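Local coordinates for variant surface glycoprotein MITAT 1.1 (Trypanosoma brucei brucei, PDB 5LY9), which forms, as a GPI-anchored glycoprotein, the dense surface coat whose antigenic switching lets the trypanosome evade the host immune response, at residues T165-N179 with Q224-G236. Numbering follows the deposited sequence.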
ATOM      1  N   THR A 165     -21.355   5.655  -5.638  1.00 23.78           N
ATOM      2  CA  THR A 165     -22.000   5.957  -6.875  1.00 24.02           C
ATOM      3  C   THR A 165     -21.119   6.722  -7.833  1.00 22.63           C
ATOM      4  O   THR A 165     -21.147   6.497  -9.042  1.00 22.84           O
ATOM      5  CB  THR A 165     -23.315   6.724  -6.565  1.00 25.91           C
ATOM      6  OG1 THR A 165     -24.150   5.826  -5.776  1.00 27.12           O
ATOM      7  CG2 THR A 165     -24.022   7.055  -7.866  1.00 26.25           C
ATOM      8  N   GLY A 166     -20.352   7.657  -7.285  1.00 22.15           N
ATOM      9  CA  GLY A 166     -19.525   8.495  -8.118  1.00 20.63           C
ATOM     10  C   GLY A 166     -19.045   9.741  -7.397  1.00 20.49           C
ATOM     11  O   GLY A 166     -18.737   9.687  -6.253  1.00 21.18           O
ATOM     12  N   TYR A 167     -18.976  10.825  -8.113  1.00 21.13           N
ATOM     13  CA  TYR A 167     -18.528  12.115  -7.599  1.00 21.41           C
ATOM     14  C   TYR A 167     -19.707  13.081  -7.592  1.00 21.21           C
ATOM     15  O   TYR A 167     -19.935  13.855  -8.550  1.00 21.63           O
ATOM     16  CB  TYR A 167     -17.405  12.679  -8.482  1.00 21.13           C
ATOM     17  CG  TYR A 167     -16.221  11.750  -8.645  1.00 21.26           C
ATOM     18  CD1 TYR A 167     -16.236  10.714  -9.607  1.00 21.45           C
ATOM     19  CD2 TYR A 167     -15.083  11.916  -7.868  1.00 20.27           C
ATOM     20  CE1 TYR A 167     -15.061   9.913  -9.765  1.00 20.69           C
ATOM     21  CE2 TYR A 167     -13.963  11.180  -8.042  1.00 19.84           C
ATOM     22  CZ  TYR A 167     -13.965  10.170  -8.964  1.00 19.69           C
ATOM     23  OH  TYR A 167     -12.809   9.422  -9.059  1.00 18.61           O
ATOM     24  N   PRO A 168     -20.484  13.040  -6.523  1.00 21.46           N
ATOM     25  CA  PRO A 168     -21.845  13.664  -6.611  1.00 22.98           C
ATOM     26  C   PRO A 168     -21.849  15.177  -6.673  1.00 22.87           C
ATOM     27  O   PRO A 168     -22.809  15.754  -7.205  1.00 23.52           O
ATOM     28  CB  PRO A 168     -22.523  13.219  -5.308  1.00 22.74           C
ATOM     29  CG  PRO A 168     -21.392  12.868  -4.419  1.00 22.46           C
ATOM     30  CD  PRO A 168     -20.353  12.245  -5.298  1.00 20.81           C
ATOM     31  N   ASN A 169     -20.795  15.815  -6.172  1.00 22.25           N
ATOM     32  CA  ASN A 169     -20.768  17.282  -6.128  1.00 22.11           C
ATOM     33  C   ASN A 169     -20.125  17.937  -7.332  1.00 22.42           C
ATOM     34  O   ASN A 169     -20.228  19.175  -7.487  1.00 21.66           O
ATOM     35  CB  ASN A 169     -20.181  17.754  -4.806  1.00 22.69           C
ATOM     36  CG  ASN A 169     -21.023  17.327  -3.642  1.00 24.10           C
ATOM     37  OD1 ASN A 169     -22.249  17.401  -3.706  1.00 26.15           O
ATOM     38  ND2 ASN A 169     -20.390  16.916  -2.553  1.00 25.21           N
ATOM     39  N   LEU A 170     -19.429  17.166  -8.187  1.00 22.51           N
ATOM     40  CA  LEU A 170     -18.900  17.717  -9.416  1.00 22.38           C
ATOM     41  C   LEU A 170     -19.976  18.067 -10.365  1.00 22.99           C
ATOM     42  O   LEU A 170     -20.902  17.274 -10.646  1.00 23.11           O
ATOM     43  CB  LEU A 170     -17.926  16.743 -10.115  1.00 24.42           C
ATOM     44  CG  LEU A 170     -16.660  16.379  -9.332  1.00 27.86           C
ATOM     45  CD1 LEU A 170     -15.637  15.730 -10.248  1.00 27.91           C
ATOM     46  CD2 LEU A 170     -15.990  17.382  -8.468  1.00 29.16           C
ATOM     47  N   GLN A 171     -19.890  19.283 -10.885  1.00 23.64           N
ATOM     48  CA  GLN A 171     -20.868  19.787 -11.821  1.00 24.64           C
ATOM     49  C   GLN A 171     -20.646  19.231 -13.184  1.00 24.74           C
ATOM     50  O   GLN A 171     -19.539  18.722 -13.498  1.00 22.12           O
ATOM     51  CB  GLN A 171     -20.742  21.312 -11.912  1.00 26.43           C
ATOM     52  CG  GLN A 171     -20.902  21.994 -10.572  1.00 27.40           C
ATOM     53  CD  GLN A 171     -22.213  21.601  -9.931  1.00 28.94           C
ATOM     54  OE1 GLN A 171     -22.258  20.736  -9.030  1.00 33.80           O
ATOM     55  NE2 GLN A 171     -23.266  22.064 -10.504  1.00 29.56           N
ATOM     56  N   HIS A 172     -21.702  19.301 -14.000  1.00 24.07           N
ATOM     57  CA  HIS A 172     -21.614  18.815 -15.380  1.00 26.39           C
ATOM     58  C   HIS A 172     -22.424  19.761 -16.276  1.00 26.50           C
ATOM     59  O   HIS A 172     -23.430  20.302 -15.821  1.00 25.94           O
ATOM     60  CB  HIS A 172     -22.076  17.333 -15.555  1.00 26.15           C
ATOM     61  CG  HIS A 172     -23.484  17.075 -15.146  1.00 27.87           C
ATOM     62  ND1 HIS A 172     -24.532  17.130 -16.041  1.00 30.66           N
ATOM     63  CD2 HIS A 172     -24.027  16.762 -13.942  1.00 29.21           C
ATOM     64  CE1 HIS A 172     -25.661  16.871 -15.399  1.00 31.27           C
ATOM     65  NE2 HIS A 172     -25.387  16.704 -14.116  1.00 31.29           N
ATOM     66  N   GLY A 173     -21.944  19.949 -17.489  1.00 26.24           N
ATOM     67  CA  GLY A 173     -22.635  20.726 -18.472  1.00 27.20           C
ATOM     68  C   GLY A 173     -21.658  21.640 -19.167  1.00 26.47           C
ATOM     69  O   GLY A 173     -20.473  21.341 -19.319  1.00 25.04           O
ATOM     70  N   GLY A 174     -22.171  22.735 -19.666  1.00 25.72           N
ATOM     71  CA  GLY A 174     -21.360  23.682 -20.402  1.00 26.30           C
ATOM     72  C   GLY A 174     -21.354  23.372 -21.878  1.00 27.07           C
ATOM     73  O   GLY A 174     -22.277  22.745 -22.386  1.00 28.69           O
ATOM     74  N   GLY A 175     -20.352  23.900 -22.572  1.00 26.72           N
ATOM     75  CA  GLY A 175     -20.194  23.631 -24.008  1.00 27.93           C
ATOM     76  C   GLY A 175     -20.991  24.493 -24.945  1.00 28.09           C
ATOM     77  O   GLY A 175     -20.892  24.307 -26.156  1.00 28.18           O
ATOM     78  N   GLY A 176     -21.767  25.439 -24.407  1.00 28.99           N
ATOM     79  CA  GLY A 176     -22.458  26.472 -25.191  1.00 28.89           C
ATOM     80  C   GLY A 176     -22.125  27.892 -24.761  1.00 28.00           C
ATOM     81  O   GLY A 176     -20.996  28.228 -24.468  1.00 28.04           O
ATOM     82  N   THR A 177     -23.164  28.732 -24.705  1.00 28.03           N
ATOM     83  CA  THR A 177     -22.992  30.144 -24.312  1.00 28.47           C
ATOM     84  C   THR A 177     -23.977  30.528 -23.222  1.00 28.30           C
ATOM     85  O   THR A 177     -24.369  31.702 -23.105  1.00 29.00           O
ATOM     86  CB  THR A 177     -23.142  31.079 -25.528  1.00 29.89           C
ATOM     87  OG1 THR A 177     -24.374  30.782 -26.137  1.00 30.90           O
ATOM     88  CG2 THR A 177     -22.069  30.812 -26.545  1.00 31.11           C
ATOM     89  N   ALA A 178     -24.350  29.581 -22.386  1.00 27.48           N
ATOM     90  CA  ALA A 178     -25.399  29.771 -21.392  1.00 28.63           C
ATOM     91  C   ALA A 178     -24.911  30.449 -20.091  1.00 27.93           C
ATOM     92  O   ALA A 178     -25.706  30.680 -19.178  1.00 27.99           O
ATOM     93  CB  ALA A 178     -26.080  28.446 -21.068  1.00 29.73           C
ATOM     94  N   ASN A 179     -23.631  30.745 -19.995  1.00 26.95           N
ATOM     95  CA  ASN A 179     -23.013  31.293 -18.778  1.00 27.90           C
ATOM     96  C   ASN A 179     -23.096  30.394 -17.581  1.00 28.20           C
ATOM     97  O   ASN A 179     -23.182  30.885 -16.460  1.00 28.27           O
ATOM     98  CB  ASN A 179     -23.498  32.711 -18.473  1.00 28.37           C
ATOM     99  CG  ASN A 179     -23.452  33.595 -19.693  1.00 29.11           C
ATOM    100  OD1 ASN A 179     -22.398  33.732 -20.328  1.00 27.80           O
ATOM    101  ND2 ASN A 179     -24.602  34.123 -20.082  1.00 30.28           N
ATOM    102  N   GLN A 224     -16.096  28.879 -30.359  1.00 27.29           N
ATOM    103  CA  GLN A 224     -16.438  29.999 -29.456  1.00 28.06           C
ATOM    104  C   GLN A 224     -17.543  29.648 -28.505  1.00 27.25           C
ATOM    105  O   GLN A 224     -18.648  30.205 -28.537  1.00 27.80           O
ATOM    106  CB  GLN A 224     -16.816  31.242 -30.267  1.00 29.20           C
ATOM    107  CG  GLN A 224     -15.661  31.720 -31.097  1.00 30.90           C
ATOM    108  CD  GLN A 224     -15.988  33.059 -31.790  1.00 33.51           C
ATOM    109  OE1 GLN A 224     -16.910  33.144 -32.582  1.00 35.62           O
ATOM    110  NE2 GLN A 224     -15.187  34.069 -31.515  1.00 32.48           N
ATOM    111  N   VAL A 225     -17.228  28.738 -27.595  1.00 26.45           N
ATOM    112  CA  VAL A 225     -18.189  28.309 -26.576  1.00 26.03           C
ATOM    113  C   VAL A 225     -17.462  28.160 -25.228  1.00 25.23           C
ATOM    114  O   VAL A 225     -16.275  28.425 -25.100  1.00 25.41           O
ATOM    115  CB  VAL A 225     -18.920  27.002 -26.935  1.00 25.77           C
ATOM    116  CG1 VAL A 225     -19.762  27.167 -28.191  1.00 27.44           C
ATOM    117  CG2 VAL A 225     -17.956  25.810 -27.099  1.00 26.14           C
ATOM    118  N   GLU A 226     -18.220  27.763 -24.238  1.00 24.84           N
ATOM    119  CA  GLU A 226     -17.708  27.489 -22.890  1.00 25.17           C
ATOM    120  C   GLU A 226     -17.098  26.093 -22.835  1.00 23.80           C
ATOM    121  O   GLU A 226     -17.417  25.210 -23.636  1.00 24.52           O
ATOM    122  CB  GLU A 226     -18.856  27.608 -21.896  1.00 25.28           C
ATOM    123  CG  GLU A 226     -19.289  29.071 -21.755  1.00 25.90           C
ATOM    124  CD  GLU A 226     -20.721  29.245 -21.247  1.00 27.78           C
ATOM    125  OE1 GLU A 226     -21.335  28.274 -20.698  1.00 26.92           O
ATOM    126  OE2 GLU A 226     -21.186  30.419 -21.331  1.00 28.06           O
ATOM    127  N   ALA A 227     -16.192  25.927 -21.909  1.00 22.24           N
ATOM    128  CA  ALA A 227     -15.684  24.588 -21.595  1.00 22.60           C
ATOM    129  C   ALA A 227     -16.812  23.646 -21.201  1.00 23.31           C
ATOM    130  O   ALA A 227     -17.858  24.099 -20.716  1.00 23.17           O
ATOM    131  CB  ALA A 227     -14.708  24.680 -20.449  1.00 21.72           C
ATOM    132  N   THR A 228     -16.591  22.312 -21.362  1.00 22.13           N
ATOM    133  CA  THR A 228     -17.577  21.334 -21.000  1.00 24.07           C
ATOM    134  C   THR A 228     -17.054  20.567 -19.793  1.00 22.85           C
ATOM    135  O   THR A 228     -15.859  20.231 -19.740  1.00 22.27           O
ATOM    136  CB  THR A 228     -17.786  20.315 -22.128  1.00 25.08           C
ATOM    137  OG1 THR A 228     -18.229  20.969 -23.299  1.00 25.95           O
ATOM    138  CG2 THR A 228     -18.765  19.230 -21.705  1.00 26.88           C
ATOM    139  N   LEU A 229     -17.947  20.247 -18.862  1.00 23.67           N
ATOM    140  CA  LEU A 229     -17.595  19.466 -17.686  1.00 23.00           C
ATOM    141  C   LEU A 229     -18.421  18.189 -17.797  1.00 22.94           C
ATOM    142  O   LEU A 229     -19.623  18.220 -17.943  1.00 24.50           O
ATOM    143  CB  LEU A 229     -17.919  20.217 -16.379  1.00 23.26           C
ATOM    144  CG  LEU A 229     -17.274  21.584 -16.202  1.00 23.32           C
ATOM    145  CD1 LEU A 229     -17.758  22.176 -14.884  1.00 25.11           C
ATOM    146  CD2 LEU A 229     -15.765  21.485 -16.214  1.00 23.96           C
ATOM    147  N   ALA A 230     -17.742  17.055 -17.679  1.00 23.79           N
ATOM    148  CA  ALA A 230     -18.333  15.790 -17.915  1.00 23.43           C
ATOM    149  C   ALA A 230     -19.169  15.417 -16.702  1.00 24.29           C
ATOM    150  O   ALA A 230     -18.943  15.888 -15.640  1.00 23.40           O
ATOM    151  CB  ALA A 230     -17.244  14.733 -18.132  1.00 24.30           C
ATOM    152  N   ASN A 231     -20.110  14.490 -16.902  1.00 24.95           N
ATOM    153  CA  ASN A 231     -20.897  13.997 -15.790  1.00 25.25           C
ATOM    154  C   ASN A 231     -20.206  12.836 -15.086  1.00 24.35           C
ATOM    155  O   ASN A 231     -20.144  11.711 -15.615  1.00 23.15           O
ATOM    156  CB  ASN A 231     -22.264  13.634 -16.306  1.00 27.29           C
ATOM    157  CG  ASN A 231     -23.217  13.294 -15.202  1.00 29.88           C
ATOM    158  OD1 ASN A 231     -22.816  12.952 -14.084  1.00 29.36           O
ATOM    159  ND2 ASN A 231     -24.520  13.305 -15.541  1.00 31.67           N
ATOM    160  N   MET A 232     -19.725  13.136 -13.883  1.00 23.40           N
ATOM    161  CA  MET A 232     -18.944  12.212 -13.061  1.00 24.05           C
ATOM    162  C   MET A 232     -19.804  11.704 -11.890  1.00 24.29           C
ATOM    163  O   MET A 232     -19.298  10.987 -11.054  1.00 23.35           O
ATOM    164  CB  MET A 232     -17.701  12.890 -12.484  1.00 22.65           C
ATOM    165  CG  MET A 232     -16.869  13.634 -13.503  1.00 23.51           C
ATOM    166  SD  MET A 232     -16.425  12.684 -14.988  1.00 26.40           S
ATOM    167  CE  MET A 232     -15.237  11.634 -14.270  1.00 22.64           C
ATOM    168  N   GLN A 233     -21.073  12.115 -11.812  1.00 24.77           N
ATOM    169  CA  GLN A 233     -21.923  11.803 -10.679  1.00 24.64           C
ATOM    170  C   GLN A 233     -22.282  10.318 -10.711  1.00 25.28           C
ATOM    171  O   GLN A 233     -22.282   9.725  -9.703  1.00 26.76           O
ATOM    172  CB  GLN A 233     -23.151  12.732 -10.633  1.00 25.41           C
ATOM    173  CG  GLN A 233     -22.735  14.201 -10.546  1.00 25.00           C
ATOM    174  CD  GLN A 233     -23.913  15.149 -10.539  1.00 27.42           C
ATOM    175  OE1 GLN A 233     -25.046  14.732 -10.689  1.00 31.13           O
ATOM    176  NE2 GLN A 233     -23.648  16.414 -10.477  1.00 26.38           N
ATOM    177  N   ALA A 234     -22.601   9.769 -11.860  1.00 27.53           N
ATOM    178  CA  ALA A 234     -23.044   8.369 -12.015  1.00 29.87           C
ATOM    179  C   ALA A 234     -21.907   7.675 -12.749  1.00 29.45           C
ATOM    180  O   ALA A 234     -21.884   7.632 -13.986  1.00 29.77           O
ATOM    181  CB  ALA A 234     -24.310   8.343 -12.884  1.00 31.69           C
ATOM    182  N   MET A 235     -20.912   7.254 -12.022  1.00 27.50           N
ATOM    183  CA  MET A 235     -19.754   6.611 -12.672  1.00 26.67           C
ATOM    184  C   MET A 235     -20.131   5.220 -13.234  1.00 27.68           C
ATOM    185  O   MET A 235     -20.985   4.530 -12.688  1.00 29.69           O
ATOM    186  CB  MET A 235     -18.647   6.493 -11.654  1.00 26.14           C
ATOM    187  CG  MET A 235     -18.025   7.838 -11.263  1.00 23.77           C
ATOM    188  SD  MET A 235     -17.203   8.664 -12.640  1.00 23.76           S
ATOM    189  CE  MET A 235     -15.845   7.530 -12.986  1.00 24.21           C
ATOM    190  N   GLY A 236     -19.419   4.781 -14.250  1.00 28.55           N
ATOM    191  CA  GLY A 236     -19.619   3.438 -14.811  1.00 29.69           C
ATOM    192  C   GLY A 236     -18.587   3.123 -15.860  1.00 30.25           C
ATOM    193  O   GLY A 236     -17.587   3.875 -16.035  1.00 28.33           O
TER
HETATM  194  O   HOH W   1     -22.404   4.631 -10.415  1.00 30.13           O
HETATM  195  O   HOH W   2     -20.097  15.789 -12.902  1.00 23.35           O
HETATM  196  O   HOH W   3     -27.085  16.110 -12.085  1.00 45.85           O
HETATM  197  O   HOH W   4     -22.909  26.581 -22.049  1.00 29.89           O
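G173 and L229 form the hydrogen-bonded pair of a short antiparallel bridge that joins the edge strand 173-174 to strand 228-229 in the small four-stranded sheet of the N-terminal domain of this A-type VSG, near the end of the molecule that holds the N-terminus. L229 N donates to G173 O at 2.8 Å, and L229 O accepts the N-H of G173 in return. Beyond this bridge both segments run on as irregular loops, pinned at intervals. Before G173 and after L229, backbone bonds run from Y167 N to M232 O (3.0 Å) and from M235 N to T165 O. M232 CB and M235 CG lie against Y167 CD1 (3.9 and 3.8 Å), and M235, bent at chi2 and chi3, makes a Met-aromatic contact at the ring edge, its SD 4.9 Å from the centroid. The Y167 hydroxyl bonds to W246 O of helix 244-254, which also packs on L170 and M232. The extended Q233 side chain (chi2 178°) runs across to L170, its NE2 giving a fairly straight bond to L170 O at 2.9 Å. H172 is met from two directions: the N231 amide stacks on one ring face, the planes only 7° apart, with ND2 3.6 Å above the ring plane, while the Q233 amide stands nearly perpendicular at the ring edge, where a water links its OE1 to H172 NE2. Past the glycines, E226 N bonds to G176 O, and the carboxylate of buried E226, whose OE2 also bonds the amino group of A1, accepts the N-H of N179 on the syn lone pair of OE2 at 2.8 Å.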